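Local coordinates for catalytic domain of the nuclear inclusion protein A (nia) (Tobacco etch virus, PDB 1LVM) that acts as a chymotrypsin-type cysteine protease with sequence-specific peptide cleavage, probably processing the viral polyprotein, and is captured here with a product peptide, at residues I49-N52 / K53-R57; F72-N76 / T77-Q81. The protein carries 1 engineered substitution. One frame throughout, in Å; residues are numbered along the deposited sequence.

In the fold
Both contacts lie where a strand of the same antiparallel sheet ends and the chain soon turns through a short 3-10 segment, yet they occupy different depths of the fold. Contact 1, at the end of strand 48-51, is buried and sits beside the probable catalytic centre; its side chains meet mainly through carbon, and the polar ends of Asn52 and Lys53 are answered from other parts of the chain. Contact 2 leaves strand 70-74, outermost within the chain, and lies nearer the surface; there Asn76 ties the turn together with Thr78 and Thr79, with one Val74-Leu80 contact beneath. The centres of contacts 1 and 2 are about 13 Å apart, and the two do not touch.

Contact 1. Residues I49-N52 / K53-R57; sequences IITN and KHLFR
Asn52 and His54 lie alongside each other, pointing the same way, with the CB of Asn52 3.5 Å from ND1 of the His54 imidazole. The Asn52 amide flanks the ring obliquely, its CG 3.7 Å from CE1 of His54 and the two planes 48° apart. The imidazole swings to this side with its CG tucked over the main chain, flanked by N and C (chi1 75°). On another side of the turn, CG2 of Thr51 meets CD2 of Leu55 at 3.8 Å, the two side chains crossing at about a right angle; methyl against methyl suits so buried a spot.

The backbone sets these pairs in place. The Leu55 N-H reaches the Asn52 carbonyl O at 3.1 Å, fairly straight at 159° but from above the carbonyl plane, and this bond opens the 3-10 segment 53-55. The turn continues as Phe56 N bonds to Lys53 O at 2.9 Å. In the chymotrypsin-like fold a short helical turn after a barrel strand carries the catalytic histidine, and His54 probably fills that role, with Asp89 and Cys159 close by as likely partners; its ring stacks on an aromatic side chain of the bound peptide.

Further out, Asp89 bridges both halves: OD1 accepts from His54 N and OD2 from ND2 of Asn52, an amide that also donates to His175 O. Lys53, whose long chain can carry its ammonium well away from the turn, gives NZ to the carbonyls of Ile85 and Arg88 and makes a cation-pi contact with Trp219, while Thr51 OG1 bonds to Tyr41 O. Leu40 of strand 36-45 packs against Thr51, Asn52, His54 and Leu55.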
ATOM      1  N   ILE A  49       7.678  -6.758  -2.071  1.00 10.98           N
ATOM      2  CA  ILE A  49       6.291  -6.316  -2.236  1.00 12.75           C
ATOM      3  C   ILE A  49       6.059  -5.466  -0.944  1.00 18.75           C
ATOM      4  O   ILE A  49       6.232  -5.941   0.174  1.00 16.79           O
ATOM      5  CB  ILE A  49       5.278  -7.461  -2.273  1.00 11.95           C
ATOM      6  CG1 ILE A  49       5.476  -8.264  -3.571  1.00 14.60           C
ATOM      7  CG2 ILE A  49       3.801  -6.878  -2.243  1.00 14.27           C
ATOM      8  CD1 ILE A  49       4.375  -9.336  -3.795  1.00 13.26           C
ATOM      9  N   ILE A  50       5.674  -4.219  -1.125  1.00 12.42           N
ATOM     10  CA  ILE A  50       5.454  -3.279   0.008  1.00 10.82           C
ATOM     11  C   ILE A  50       3.969  -3.325   0.228  1.00 12.75           C
ATOM     12  O   ILE A  50       3.211  -3.152  -0.731  1.00 10.76           O
ATOM     13  CB  ILE A  50       5.853  -1.821  -0.394  1.00 10.24           C
ATOM     14  CG1 ILE A  50       7.359  -1.746  -0.654  1.00 14.11           C
ATOM     15  CG2 ILE A  50       5.488  -0.823   0.789  1.00 11.71           C
ATOM     16  CD1 ILE A  50       7.754  -0.726  -1.639  1.00 17.10           C
ATOM     17  N   THR A  51       3.542  -3.582   1.456  1.00  9.57           N
ATOM     18  CA  THR A  51       2.100  -3.709   1.714  1.00  9.11           C
ATOM     19  C   THR A  51       1.780  -3.376   3.173  1.00 10.21           C
ATOM     20  O   THR A  51       2.665  -2.885   3.935  1.00 12.97           O
ATOM     21  CB  THR A  51       1.579  -5.101   1.295  1.00 15.29           C
ATOM     22  OG1 THR A  51       0.153  -5.123   1.378  1.00 11.49           O
ATOM     23  CG2 THR A  51       2.158  -6.263   2.230  1.00 17.07           C
ATOM     24  N   ASN A  52       0.536  -3.597   3.558  1.00 10.53           N
ATOM     25  CA  ASN A  52       0.142  -3.260   4.941  1.00 13.12           C
ATOM     26  C   ASN A  52       0.621  -4.319   5.935  1.00 15.56           C
ATOM     27  O   ASN A  52       0.521  -5.503   5.664  1.00 13.87           O
ATOM     28  CB  ASN A  52      -1.391  -3.225   5.044  1.00 13.68           C
ATOM     29  CG  ASN A  52      -2.004  -2.243   4.079  1.00 20.21           C
ATOM     30  OD1 ASN A  52      -2.218  -2.554   2.890  1.00 18.23           O
ATOM     31  ND2 ASN A  52      -2.293  -1.041   4.578  1.00 13.69           N
ATOM     32  N   LYS A  53       1.095  -3.890   7.103  1.00 16.03           N
ATOM     33  CA  LYS A  53       1.503  -4.810   8.117  1.00 13.48           C
ATOM     34  C   LYS A  53       0.277  -5.655   8.547  1.00 12.58           C
ATOM     35  O   LYS A  53       0.436  -6.836   8.888  1.00 15.95           O
ATOM     36  CB  LYS A  53       2.042  -3.987   9.321  1.00 14.37           C
ATOM     37  CG  LYS A  53       2.893  -4.756  10.315  1.00 17.19           C
ATOM     38  CD  LYS A  53       3.333  -3.858  11.483  1.00 16.77           C
ATOM     39  CE  LYS A  53       4.571  -3.008  11.141  1.00 21.53           C
ATOM     40  NZ  LYS A  53       4.851  -2.055  12.275  1.00 25.23           N
ATOM     41  N   HIS A  54      -0.949  -5.115   8.508  1.00 12.25           N
ATOM     42  CA  HIS A  54      -2.070  -5.914   8.989  1.00 15.76           C
ATOM     43  C   HIS A  54      -2.418  -7.090   8.112  1.00 21.02           C
ATOM     44  O   HIS A  54      -3.256  -7.884   8.453  1.00 17.71           O
ATOM     45  CB  HIS A  54      -3.315  -5.060   9.323  1.00 13.61           C
ATOM     46  CG  HIS A  54      -4.051  -4.575   8.137  1.00 14.42           C
ATOM     47  ND1 HIS A  54      -3.810  -3.341   7.590  1.00 15.73           N
ATOM     48  CD2 HIS A  54      -5.017  -5.169   7.367  1.00 17.79           C
ATOM     49  CE1 HIS A  54      -4.595  -3.190   6.544  1.00 18.77           C
ATOM     50  NE2 HIS A  54      -5.341  -4.280   6.378  1.00 18.00           N
ATOM     51  N   LEU A  55      -1.768  -7.201   6.970  1.00 16.25           N
ATOM     52  CA  LEU A  55      -1.957  -8.395   6.137  1.00 15.38           C
ATOM     53  C   LEU A  55      -1.573  -9.626   7.016  1.00 15.74           C
ATOM     54  O   LEU A  55      -2.051 -10.753   6.809  1.00 16.41           O
ATOM     55  CB  LEU A  55      -0.951  -8.326   4.962  1.00 10.88           C
ATOM     56  CG  LEU A  55      -0.936  -9.561   4.031  1.00 14.11           C
ATOM     57  CD1 LEU A  55      -2.345  -9.845   3.485  1.00 16.55           C
ATOM     58  CD2 LEU A  55       0.023  -9.307   2.869  1.00 17.62           C
ATOM     59  N   PHE A  56      -0.635  -9.394   7.918  1.00 14.16           N
ATOM     60  CA  PHE A  56      -0.108 -10.465   8.791  1.00 15.66           C
ATOM     61  C   PHE A  56      -0.718 -10.556  10.185  1.00 17.56           C
ATOM     62  O   PHE A  56      -0.052 -10.932  11.123  1.00 15.83           O
ATOM     63  CB  PHE A  56       1.434 -10.370   8.855  1.00 15.09           C
ATOM     64  CG  PHE A  56       2.068 -10.744   7.564  1.00 17.70           C
ATOM     65  CD1 PHE A  56       2.155 -12.080   7.185  1.00 16.08           C
ATOM     66  CD2 PHE A  56       2.538  -9.775   6.702  1.00 21.14           C
ATOM     67  CE1 PHE A  56       2.722 -12.445   5.944  1.00 14.91           C
ATOM     68  CE2 PHE A  56       3.110 -10.121   5.455  1.00 20.44           C
ATOM     69  CZ  PHE A  56       3.207 -11.435   5.075  1.00 19.76           C
ATOM     70  N   ARG A  57      -1.988 -10.174  10.293  1.00 15.68           N
ATOM     71  CA  ARG A  57      -2.778 -10.346  11.521  1.00 23.87           C
ATOM     72  C   ARG A  57      -2.576 -11.822  11.832  1.00 24.14           C
ATOM     73  O   ARG A  57      -2.437 -12.214  12.989  1.00 19.38           O
ATOM     74  CB  ARG A  57      -4.272 -10.049  11.229  1.00 13.44           C
ATOM     75  CG  ARG A  57      -5.288 -10.439  12.334  1.00 23.72           C
ATOM     76  CD  ARG A  57      -4.856  -9.968  13.690  1.00 32.20           C
ATOM     77  NE  ARG A  57      -5.778 -10.492  14.714  1.00 72.94           N
ATOM     78  CZ  ARG A  57      -5.481 -11.500  15.535  1.00 35.46           C
ATOM     79  NH1 ARG A  57      -4.293 -12.074  15.451  1.00 32.32           N
ATOM     80  NH2 ARG A  57      -6.350 -11.937  16.429  1.00 39.51           N
TER

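Contact 2. Residues F72-N76 / T77-Q81; sequences FKVKN and TTTLQ
Asn76 holds the turn that follows through two oxygens, OD1 gripped by Thr78 and the backbone O by Thr79, each with two hydrogen bonds. OD1 of Asn76 accepts the Thr78 N-H at 3.0 Å, which closes an Asx turn, and the hydroxyl OG1 of Thr78 at 2.7 Å; both donors reach it from the same face of the amide plane. With CG anti to the backbone N (chi1 -176°), the amide extends forward over the start of the turn. At the backbone O of Asn76, the Thr79 N-H comes from above the carbonyl plane at 3.0 Å, while Thr79 OG1 lies nearly along the C=O axis at 2.8 Å. The Thr79 N-H bond is the i to i+3 link that opens the 3-10 segment 77-79, and Leu80 N continues it to Thr77 O.

Asparagine suits this N-terminal place because its short side chain can accept from an N-H group of the first turn, and threonine adds a hydroxyl, a second donor to the same oxygen. These polar residues occupy the looser, more solvent-accessible side, where Lys75 starts off away from the turn and the bound peptide lies against Lys75 and Thr79. The packed side is apolar and buried: Val74 and Leu80 meet end-on, methyl to methyl, CG1 of Val74 lying 4.0 Å from CD1 of Leu80. Chi1 of Leu80 (-112°) lies off the staggered values.

Thr77 OG1 anchors the turn to Asn59 OD1 and Gly61 N. Leu80 rests on Leu63 of strand 62-67 and Ile93 of strand 91-94, while Phe72 and Lys73 of strand 70-74, outermost within the chain, pair in parallel with the bound peptide, which extends the sheet.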
ATOM      1  N   PHE A  72       0.765 -16.350  -8.373  1.00 16.07           N
ATOM      2  CA  PHE A  72       1.723 -17.216  -7.720  1.00 17.33           C
ATOM      3  C   PHE A  72       1.236 -17.476  -6.332  1.00 29.00           C
ATOM      4  O   PHE A  72       0.612 -16.605  -5.717  1.00 21.73           O
ATOM      5  CB  PHE A  72       3.078 -16.555  -7.669  1.00 18.49           C
ATOM      6  CG  PHE A  72       3.580 -16.151  -9.020  1.00 40.19           C
ATOM      7  CD1 PHE A  72       3.150 -14.954  -9.615  1.00 30.32           C
ATOM      8  CD2 PHE A  72       4.441 -16.993  -9.744  1.00 24.47           C
ATOM      9  CE1 PHE A  72       3.569 -14.602 -10.904  1.00 22.29           C
ATOM     10  CE2 PHE A  72       4.866 -16.632 -11.072  1.00 23.76           C
ATOM     11  CZ  PHE A  72       4.424 -15.446 -11.623  1.00 20.79           C
ATOM     12  N   LYS A  73       1.506 -18.664  -5.843  1.00 18.94           N
ATOM     13  CA  LYS A  73       1.071 -19.000  -4.504  1.00 15.02           C
ATOM     14  C   LYS A  73       2.205 -19.442  -3.623  1.00 18.67           C
ATOM     15  O   LYS A  73       3.008 -20.303  -3.992  1.00 17.59           O
ATOM     16  CB  LYS A  73       0.039 -20.120  -4.569  1.00 18.82           C
ATOM     17  CG  LYS A  73      -0.618 -20.413  -3.232  1.00 29.19           C
ATOM     18  CD  LYS A  73      -1.588 -21.600  -3.424  1.00 30.46           C
ATOM     19  CE  LYS A  73      -2.630 -21.695  -2.308  1.00 38.88           C
ATOM     20  NZ  LYS A  73      -3.808 -20.812  -2.566  1.00 62.83           N
ATOM     21  N   VAL A  74       2.291 -18.811  -2.463  1.00 15.63           N
ATOM     22  CA  VAL A  74       3.284 -19.152  -1.458  1.00 16.59           C
ATOM     23  C   VAL A  74       2.619 -20.222  -0.602  1.00 24.36           C
ATOM     24  O   VAL A  74       1.599 -19.965   0.036  1.00 18.39           O
ATOM     25  CB  VAL A  74       3.588 -17.922  -0.543  1.00 16.12           C
ATOM     26  CG1 VAL A  74       4.560 -18.305   0.611  1.00 15.02           C
ATOM     27  CG2 VAL A  74       4.163 -16.813  -1.370  1.00 17.82           C
ATOM     28  N   LYS A  75       3.236 -21.399  -0.520  1.00 16.17           N
ATOM     29  CA  LYS A  75       2.614 -22.487   0.204  1.00 20.53           C
ATOM     30  C   LYS A  75       2.567 -22.354   1.700  1.00 18.18           C
ATOM     31  O   LYS A  75       1.643 -22.841   2.353  1.00 17.64           O
ATOM     32  CB  LYS A  75       3.317 -23.805  -0.180  1.00 26.25           C
ATOM     33  CG  LYS A  75       3.160 -24.116  -1.684  1.00 50.42           C
ATOM     34  CD  LYS A  75       3.685 -25.501  -2.073  1.00 58.10           C
ATOM     35  CE  LYS A  75       5.184 -25.663  -1.815  1.00 93.94           C
ATOM     36  NZ  LYS A  75       5.719 -26.967  -2.336  1.00 85.97           N
ATOM     37  N   ASN A  76       3.569 -21.714   2.235  1.00 19.64           N
ATOM     38  CA  ASN A  76       3.634 -21.534   3.677  1.00 15.28           C
ATOM     39  C   ASN A  76       4.141 -20.118   3.976  1.00 14.94           C
ATOM     40  O   ASN A  76       5.304 -19.792   3.814  1.00 18.08           O
ATOM     41  CB  ASN A  76       4.576 -22.623   4.256  1.00 23.01           C
ATOM     42  CG  ASN A  76       4.650 -22.583   5.756  1.00 49.49           C
ATOM     43  OD1 ASN A  76       4.283 -21.606   6.366  1.00 22.53           O
ATOM     44  ND2 ASN A  76       5.154 -23.658   6.365  1.00 22.92           N
ATOM     45  N   THR A  77       3.225 -19.273   4.430  1.00 20.38           N
ATOM     46  CA  THR A  77       3.595 -17.916   4.699  1.00 12.91           C
ATOM     47  C   THR A  77       4.683 -17.703   5.704  1.00 19.53           C
ATOM     48  O   THR A  77       5.342 -16.703   5.656  1.00 17.35           O
ATOM     49  CB  THR A  77       2.405 -17.086   5.141  1.00 15.01           C
ATOM     50  OG1 THR A  77       1.720 -17.738   6.190  1.00 17.67           O
ATOM     51  CG2 THR A  77       1.350 -16.942   3.946  1.00 15.54           C
ATOM     52  N   THR A  78       4.870 -18.656   6.611  1.00 20.25           N
ATOM     53  CA  THR A  78       5.878 -18.486   7.630  1.00 15.14           C
ATOM     54  C   THR A  78       7.267 -18.496   7.078  1.00 23.80           C
ATOM     55  O   THR A  78       8.209 -18.152   7.802  1.00 22.99           O
ATOM     56  CB  THR A  78       5.751 -19.583   8.719  1.00 24.45           C
ATOM     57  OG1 THR A  78       6.158 -20.849   8.179  1.00 21.44           O
ATOM     58  CG2 THR A  78       4.306 -19.705   9.166  1.00 20.46           C
ATOM     59  N   THR A  79       7.410 -18.908   5.812  1.00 20.95           N
ATOM     60  CA  THR A  79       8.730 -18.931   5.171  1.00 21.19           C
ATOM     61  C   THR A  79       9.101 -17.582   4.552  1.00 25.25           C
ATOM     62  O   THR A  79      10.250 -17.332   4.155  1.00 16.95           O
ATOM     63  CB  THR A  79       8.783 -20.011   4.036  1.00 21.70           C
ATOM     64  OG1 THR A  79       7.931 -19.628   2.929  1.00 24.12           O
ATOM     65  CG2 THR A  79       8.267 -21.334   4.601  1.00 21.03           C
ATOM     66  N   LEU A  80       8.131 -16.683   4.471  1.00 15.92           N
ATOM     67  CA  LEU A  80       8.425 -15.413   3.843  1.00 13.40           C
ATOM     68  C   LEU A  80       9.255 -14.448   4.724  1.00 15.58           C
ATOM     69  O   LEU A  80       8.839 -14.165   5.840  1.00 19.29           O
ATOM     70  CB  LEU A  80       7.052 -14.751   3.534  1.00 20.35           C
ATOM     71  CG  LEU A  80       6.391 -14.468   2.181  1.00 44.02           C
ATOM     72  CD1 LEU A  80       7.038 -15.241   1.075  1.00 17.86           C
ATOM     73  CD2 LEU A  80       4.866 -14.654   2.270  1.00 18.73           C
ATOM     74  N   GLN A  81      10.360 -13.915   4.215  1.00 12.83           N
ATOM     75  CA  GLN A  81      11.090 -12.895   4.929  1.00 15.25           C
ATOM     76  C   GLN A  81      10.308 -11.566   4.935  1.00 17.98           C
ATOM     77  O   GLN A  81       9.700 -11.149   3.929  1.00 15.70           O
ATOM     78  CB  GLN A  81      12.496 -12.732   4.318  1.00 14.35           C
ATOM     79  CG  GLN A  81      13.340 -13.956   4.746  1.00 23.67           C
ATOM     80  CD  GLN A  81      14.791 -13.684   4.527  1.00 31.54           C
ATOM     81  OE1 GLN A  81      15.240 -13.499   3.395  1.00 48.20           O
ATOM     82  NE2 GLN A  81      15.542 -13.611   5.615  1.00 49.51           N
TER